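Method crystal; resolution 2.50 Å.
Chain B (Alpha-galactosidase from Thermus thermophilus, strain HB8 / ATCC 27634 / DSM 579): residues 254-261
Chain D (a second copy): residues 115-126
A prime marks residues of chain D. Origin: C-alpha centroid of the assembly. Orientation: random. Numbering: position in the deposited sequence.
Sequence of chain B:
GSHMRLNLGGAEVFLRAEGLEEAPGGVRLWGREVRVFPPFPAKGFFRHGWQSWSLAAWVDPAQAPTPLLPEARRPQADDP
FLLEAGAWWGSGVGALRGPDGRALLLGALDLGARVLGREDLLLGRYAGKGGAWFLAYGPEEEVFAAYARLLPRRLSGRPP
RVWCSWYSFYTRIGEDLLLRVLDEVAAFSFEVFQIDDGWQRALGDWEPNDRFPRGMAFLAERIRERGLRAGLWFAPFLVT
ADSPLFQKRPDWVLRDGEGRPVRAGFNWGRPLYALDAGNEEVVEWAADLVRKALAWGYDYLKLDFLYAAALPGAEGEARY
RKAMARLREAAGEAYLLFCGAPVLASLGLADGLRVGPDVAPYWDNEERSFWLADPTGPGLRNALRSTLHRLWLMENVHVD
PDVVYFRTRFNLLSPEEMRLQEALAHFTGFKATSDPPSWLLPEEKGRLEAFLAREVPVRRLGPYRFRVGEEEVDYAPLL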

ATOM      1  N   LEU B 254      28.825 -15.652 -13.697  1.00 29.72           N
ATOM      2  CA  LEU B 254      27.669 -15.305 -14.508  1.00 32.28           C
ATOM      3  C   LEU B 254      26.976 -14.074 -13.910  1.00 35.84           C
ATOM      4  O   LEU B 254      26.671 -14.032 -12.712  1.00 34.63           O
ATOM      5  N   ARG B 255      26.754 -13.057 -14.739  1.00 34.30           N
ATOM      6  CA  ARG B 255      26.269 -11.770 -14.267  1.00 32.37           C
ATOM      7  C   ARG B 255      25.075 -11.313 -15.090  1.00 32.15           C
ATOM      8  O   ARG B 255      24.935 -11.662 -16.267  1.00 30.71           O
ATOM      9  N   ASP B 256      24.210 -10.523 -14.455  1.00 34.15           N
ATOM     10  CA  ASP B 256      23.020  -9.994 -15.115  1.00 36.81           C
ATOM     11  C   ASP B 256      23.382  -8.738 -15.918  1.00 35.36           C
ATOM     12  O   ASP B 256      24.557  -8.380 -16.065  1.00 35.16           O
ATOM     13  N   GLY B 257      22.354  -8.037 -16.423  1.00 41.72           N
ATOM     14  CA  GLY B 257      22.573  -6.870 -17.269  1.00 35.77           C
ATOM     15  C   GLY B 257      23.324  -5.744 -16.587  1.00 40.58           C
ATOM     16  O   GLY B 257      23.975  -4.939 -17.255  1.00 45.65           O
ATOM     17  N   GLU B 258      23.266  -5.678 -15.258  1.00 38.61           N
ATOM     18  CA  GLU B 258      23.992  -4.666 -14.508  1.00 35.21           C
ATOM     19  C   GLU B 258      25.282  -5.199 -13.918  1.00 38.34           C
ATOM     20  O   GLU B 258      25.853  -4.568 -13.031  1.00 39.36           O
ATOM     21  N   GLY B 259      25.757  -6.347 -14.383  1.00 38.45           N
ATOM     22  CA  GLY B 259      27.019  -6.851 -13.899  1.00 36.16           C
ATOM     23  C   GLY B 259      26.979  -7.486 -12.529  1.00 35.10           C
ATOM     24  O   GLY B 259      28.033  -7.918 -12.038  1.00 36.64           O
ATOM     25  N   ARG B 260      25.819  -7.561 -11.900  1.00 36.03           N
ATOM     26  CA  ARG B 260      25.704  -8.275 -10.631  1.00 42.33           C
ATOM     27  C   ARG B 260      25.716  -9.788 -10.864  1.00 35.72           C
ATOM     28  O   ARG B 260      25.191 -10.262 -11.876  1.00 32.42           O
ATOM     29  N   PRO B 261      26.324 -10.560  -9.960  1.00 34.19           N
ATOM     30  CA  PRO B 261      26.272 -12.027 -10.088  1.00 34.61           C
ATOM     31  C   PRO B 261      24.841 -12.546 -10.014  1.00 33.17           C
ATOM     32  O   PRO B 261      24.072 -12.167  -9.125  1.00 29.94           O
TER
ATOM     33  N   VAL D 115      28.637   5.651 -16.532  1.00 29.61           N
ATOM     34  CA  VAL D 115      29.549   4.701 -15.908  1.00 29.27           C
ATOM     35  C   VAL D 115      28.964   4.277 -14.572  1.00 31.13           C
ATOM     36  O   VAL D 115      28.755   5.110 -13.679  1.00 26.54           O
ATOM     37  N   LEU D 116      28.708   2.980 -14.440  1.00 35.42           N
ATOM     38  CA  LEU D 116      28.249   2.392 -13.194  1.00 31.01           C
ATOM     39  C   LEU D 116      29.459   1.970 -12.374  1.00 30.64           C
ATOM     40  O   LEU D 116      30.372   1.312 -12.889  1.00 31.18           O
ATOM     41  N   GLY D 117      29.466   2.357 -11.105  1.00 29.59           N
ATOM     42  CA  GLY D 117      30.531   1.950 -10.219  1.00 32.57           C
ATOM     43  C   GLY D 117      30.054   1.140  -9.030  1.00 39.15           C
ATOM     44  O   GLY D 117      29.077   1.492  -8.353  1.00 36.81           O
ATOM     45  N   ARG D 118      30.747   0.034  -8.784  1.00 40.26           N
ATOM     46  CA  ARG D 118      30.639  -0.724  -7.547  1.00 41.02           C
ATOM     47  C   ARG D 118      32.045  -0.994  -7.043  1.00 39.79           C
ATOM     48  O   ARG D 118      33.035  -0.761  -7.740  1.00 36.51           O
ATOM     49  N   GLU D 119      32.130  -1.495  -5.816  1.00 44.51           N
ATOM     50  CA  GLU D 119      33.425  -1.841  -5.246  1.00 42.92           C
ATOM     51  C   GLU D 119      34.151  -2.911  -6.061  1.00 43.71           C
ATOM     52  O   GLU D 119      35.383  -2.990  -5.994  1.00 42.02           O
ATOM     53  N   ASP D 120      33.420  -3.698  -6.860  1.00 39.56           N
ATOM     54  CA  ASP D 120      33.961  -4.814  -7.619  1.00 35.93           C
ATOM     55  C   ASP D 120      33.934  -4.630  -9.131  1.00 41.00           C
ATOM     56  O   ASP D 120      34.325  -5.555  -9.850  1.00 43.65           O
ATOM     57  N   LEU D 121      33.454  -3.503  -9.653  1.00 38.38           N
ATOM     58  CA  LEU D 121      33.295  -3.416 -11.100  1.00 37.86           C
ATOM     59  C   LEU D 121      33.198  -1.957 -11.530  1.00 39.48           C
ATOM     60  O   LEU D 121      32.752  -1.099 -10.762  1.00 35.63           O
ATOM     61  N   LEU D 122      33.662  -1.692 -12.755  1.00 36.13           N
ATOM     62  CA  LEU D 122      33.356  -0.483 -13.510  1.00 31.73           C
ATOM     63  C   LEU D 122      32.644  -0.901 -14.780  1.00 33.99           C
ATOM     64  O   LEU D 122      33.230  -1.586 -15.622  1.00 34.17           O
ATOM     65  N   LEU D 123      31.397  -0.484 -14.929  1.00 31.70           N
ATOM     66  CA  LEU D 123      30.619  -0.769 -16.121  1.00 30.82           C
ATOM     67  C   LEU D 123      30.353   0.547 -16.846  1.00 35.60           C
ATOM     68  O   LEU D 123      29.781   1.480 -16.271  1.00 30.53           O
ATOM     69  N   GLY D 124      30.769   0.614 -18.104  1.00 32.33           N
ATOM     70  CA  GLY D 124      30.497   1.749 -18.962  1.00 26.89           C
ATOM     71  C   GLY D 124      29.438   1.328 -19.965  1.00 30.73           C
ATOM     72  O   GLY D 124      29.507   0.232 -20.517  1.00 31.82           O
ATOM     73  N   ARG D 125      28.461   2.202 -20.187  1.00 31.35           N
ATOM     74  CA  ARG D 125      27.352   1.902 -21.079  1.00 28.71           C
ATOM     75  C   ARG D 125      26.953   3.168 -21.823  1.00 32.48           C
ATOM     76  O   ARG D 125      26.698   4.208 -21.204  1.00 31.26           O
ATOM     77  N   TYR D 126      26.917   3.070 -23.148  1.00 32.21           N
ATOM     78  CA  TYR D 126      26.456   4.144 -24.006  1.00 33.24           C
ATOM     79  C   TYR D 126      24.945   4.048 -24.116  1.00 34.18           C
ATOM     80  O   TYR D 126      24.404   2.965 -24.355  1.00 39.09           O
TER

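Contact between a tight turn of chain B and a β-hairpin of chain D, two copies of the Thermus thermophilus α-galactosidase; together the stretches bury 359 Å². Glu258, Arg118′ and Arg125′ cover the most surface. On chain B, a type I turn runs from Asp256 to Gly259, closed by the backbone hydrogen bond from Gly259 N to Asp256 O (2.9 Å). On chain D, the strands pair through Leu116′ and Leu123′, and a type I turn from Arg118′ to Leu121′ links them. Leu116′, Arg118′, Asp120′, Leu121′, Leu123′ and Arg125′ all direct CA-to-CB toward the chain B turn, whereas Leu122′ and Gly124′ lie out of its reach.

Glu258 leaves the backbone sideways and folds back in an m, m rotamer with chi3 at -58°. Its carboxylate meets the guanidinium of Arg125′, which is carried out by a t, t, m side chain, and the two form a salt bridge. Arg125′ NH2 donates to Glu258 OE2 at 3.2 Å, and Arg125′ NH1 adds a weak hydrogen bond to the same OE2 at 3.3 Å. OE2 lies at the guanidinium edge, near its plane, as such donation requires. Gly257 O also sits at that edge, 2.8 Å from Arg125′ NH2, but the angle is too poor for a hydrogen bond.

Arg118′ (m, t, m, chi4 -89°) brings its guanidinium against the other end of the turn. Arg260 CG lies over one face, 3.7 Å from Arg118′ NH2. The 2.1 Å between Arg118′ NH2 and Glu258 O is a clash in the model, so no bond is assigned there.

Leucine methyls pack on the turn backbone, those of Leu123′ and Leu116′ between the two guanidinium groups and that of Leu121′ beside Arg118′. Leu123′ (t, t) places CD1 3.8 Å from Glu258 C; Leu116′ (t, p) sets CD2 3.7 Å from Glu258 O; Leu121′ (t, p) brings CD2 to 4.0 Å from Gly259 CA. The last approach depends on glycine: an ideal CB on Gly259 would lie 2.6 Å from Leu121′ CD2, and its phi of 77° by itself favours glycine.

Arg255 (m, t, t) also points toward chain D. Its NH1 donates to Gly259 O at 2.8 Å within chain B and makes a long salt bridge, 3.9 Å from NH1 to OD2 of Asp120′ (chi1 p). Asp256 (p) braces the turn from within: its OD1 accepts from Arg260 N at 2.9 Å, while its OD2 receives both NE and NH2 of Arg260, each at 2.8 Å, in a salt bridge.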

ATOM      1  CB  LEU B 254      26.719 -16.500 -14.590  1.00 26.67           C
ATOM      2  CG  LEU B 254      25.466 -16.341 -15.448  1.00 33.33           C
ATOM      3  CD1 LEU B 254      25.795 -16.340 -16.926  1.00 27.87           C
ATOM      4  CD2 LEU B 254      24.454 -17.434 -15.136  1.00 30.65           C
ATOM      5  CB  ARG B 255      27.377 -10.714 -14.313  1.00 33.64           C
ATOM      6  CG  ARG B 255      28.610 -11.124 -13.536  1.00 31.05           C
ATOM      7  CD  ARG B 255      29.715 -10.108 -13.649  1.00 27.87           C
ATOM      8  NE  ARG B 255      30.874 -10.522 -12.861  1.00 30.31           N
ATOM      9  CZ  ARG B 255      31.078 -10.177 -11.592  1.00 30.57           C
ATOM     10  NH1 ARG B 255      30.198  -9.408 -10.955  1.00 31.68           N
ATOM     11  NH2 ARG B 255      32.159 -10.604 -10.958  1.00 27.61           N
ATOM     12  CB  ASP B 256      21.909  -9.745 -14.086  1.00 34.58           C
ATOM     13  CG  ASP B 256      22.270  -8.683 -13.047  1.00 40.67           C
ATOM     14  OD1 ASP B 256      23.271  -7.952 -13.215  1.00 42.51           O
ATOM     15  OD2 ASP B 256      21.548  -8.583 -12.032  1.00 46.93           O
ATOM     16  CB  GLU B 258      23.112  -4.084 -13.403  1.00 38.69           C
ATOM     17  CG  GLU B 258      21.730  -3.686 -13.894  1.00 47.79           C
ATOM     18  CD  GLU B 258      21.778  -2.589 -14.955  1.00 49.02           C
ATOM     19  OE1 GLU B 258      22.327  -1.508 -14.651  1.00 50.16           O
ATOM     20  OE2 GLU B 258      21.279  -2.807 -16.083  1.00 45.05           O
ATOM     21  CB  ARG B 260      24.425  -7.876  -9.912  1.00 38.48           C
ATOM     22  CG  ARG B 260      24.391  -6.422  -9.506  1.00 41.33           C
ATOM     23  CD  ARG B 260      22.960  -5.982  -9.209  1.00 49.61           C
ATOM     24  NE  ARG B 260      21.998  -6.443 -10.217  1.00 49.47           N
ATOM     25  CZ  ARG B 260      20.971  -5.711 -10.643  1.00 48.23           C
ATOM     26  NH1 ARG B 260      20.782  -4.490 -10.160  1.00 48.30           N
ATOM     27  NH2 ARG B 260      20.140  -6.185 -11.557  1.00 48.56           N
ATOM     28  CB  PRO B 261      27.111 -12.525  -8.904  1.00 28.42           C
ATOM     29  CG  PRO B 261      27.993 -11.379  -8.536  1.00 34.01           C
ATOM     30  CD  PRO B 261      27.229 -10.120  -8.882  1.00 34.79           C
TER
ATOM     31  CB  VAL D 115      30.961   5.276 -15.720  1.00 29.15           C
ATOM     32  CG1 VAL D 115      31.801   4.331 -14.872  1.00 29.45           C
ATOM     33  CG2 VAL D 115      31.606   5.502 -17.064  1.00 27.74           C
ATOM     34  CB  LEU D 116      27.337   1.198 -13.470  1.00 30.94           C
ATOM     35  CG  LEU D 116      26.984   0.303 -12.280  1.00 37.43           C
ATOM     36  CD1 LEU D 116      26.223   1.079 -11.200  1.00 35.56           C
ATOM     37  CD2 LEU D 116      26.185  -0.888 -12.756  1.00 39.39           C
ATOM     38  CB  ARG D 118      29.873  -2.037  -7.743  1.00 36.43           C
ATOM     39  CG  ARG D 118      28.366  -1.865  -7.778  1.00 45.44           C
ATOM     40  CD  ARG D 118      27.652  -3.211  -7.783  1.00 46.93           C
ATOM     41  NE  ARG D 118      27.542  -3.718  -9.145  1.00 42.30           N
ATOM     42  CZ  ARG D 118      26.533  -3.450  -9.968  1.00 48.20           C
ATOM     43  NH1 ARG D 118      25.509  -2.685  -9.579  1.00 47.73           N
ATOM     44  NH2 ARG D 118      26.552  -3.953 -11.189  1.00 48.14           N
ATOM     45  CB  GLU D 119      33.219  -2.288  -3.798  1.00 47.92           C
ATOM     46  CG  GLU D 119      32.355  -1.287  -2.966  1.00 60.23           C
ATOM     47  CD  GLU D 119      30.832  -1.592  -2.948  1.00 56.09           C
ATOM     48  OE1 GLU D 119      30.153  -1.477  -4.003  1.00 45.51           O
ATOM     49  OE2 GLU D 119      30.317  -1.930  -1.855  1.00 55.50           O
ATOM     50  CB  ASP D 120      33.179  -6.087  -7.288  1.00 37.45           C
ATOM     51  CG  ASP D 120      31.684  -5.927  -7.528  1.00 49.24           C
ATOM     52  OD1 ASP D 120      31.060  -5.076  -6.849  1.00 53.53           O
ATOM     53  OD2 ASP D 120      31.128  -6.634  -8.406  1.00 53.34           O
ATOM     54  CB  LEU D 121      32.056  -4.191 -11.570  1.00 36.39           C
ATOM     55  CG  LEU D 121      31.612  -4.082 -13.033  1.00 35.66           C
ATOM     56  CD1 LEU D 121      32.455  -4.959 -13.908  1.00 34.77           C
ATOM     57  CD2 LEU D 121      30.161  -4.452 -13.196  1.00 31.39           C
ATOM     58  CB  LEU D 122      34.614   0.304 -13.871  1.00 30.57           C
ATOM     59  CG  LEU D 122      35.094   1.287 -12.820  1.00 32.78           C
ATOM     60  CD1 LEU D 122      36.558   1.612 -13.054  1.00 35.11           C
ATOM     61  CD2 LEU D 122      34.228   2.518 -12.840  1.00 28.66           C
ATOM     62  CB  LEU D 123      29.317  -1.477 -15.751  1.00 30.31           C
ATOM     63  CG  LEU D 123      28.391  -2.052 -16.821  1.00 37.08           C
ATOM     64  CD1 LEU D 123      27.445  -3.066 -16.164  1.00 34.84           C
ATOM     65  CD2 LEU D 123      27.592  -0.966 -17.553  1.00 32.83           C
ATOM     66  CB  ARG D 125      26.154   1.332 -20.310  1.00 26.35           C
ATOM     67  CG  ARG D 125      24.944   1.076 -21.175  1.00 28.25           C
ATOM     68  CD  ARG D 125      23.771   0.541 -20.370  1.00 31.95           C
ATOM     69  NE  ARG D 125      24.115  -0.666 -19.616  1.00 40.65           N
ATOM     70  CZ  ARG D 125      23.465  -1.073 -18.524  1.00 41.82           C
ATOM     71  NH1 ARG D 125      22.431  -0.383 -18.064  1.00 40.43           N
ATOM     72  NH2 ARG D 125      23.851  -2.165 -17.886  1.00 39.82           N
ATOM     73  CB  TYR D 126      27.097   4.055 -25.393  1.00 35.36           C
ATOM     74  CG  TYR D 126      28.469   4.696 -25.523  1.00 33.90           C
ATOM     75  CD1 TYR D 126      28.608   6.054 -25.819  1.00 28.84           C
ATOM     76  CD2 TYR D 126      29.627   3.939 -25.362  1.00 29.95           C
ATOM     77  CE1 TYR D 126      29.867   6.634 -25.954  1.00 27.04           C
ATOM     78  CE2 TYR D 126      30.882   4.509 -25.492  1.00 30.08           C
ATOM     79  CZ  TYR D 126      30.997   5.860 -25.796  1.00 29.78           C
ATOM     80  OH  TYR D 126      32.255   6.417 -25.913  1.00 29.18           O
TER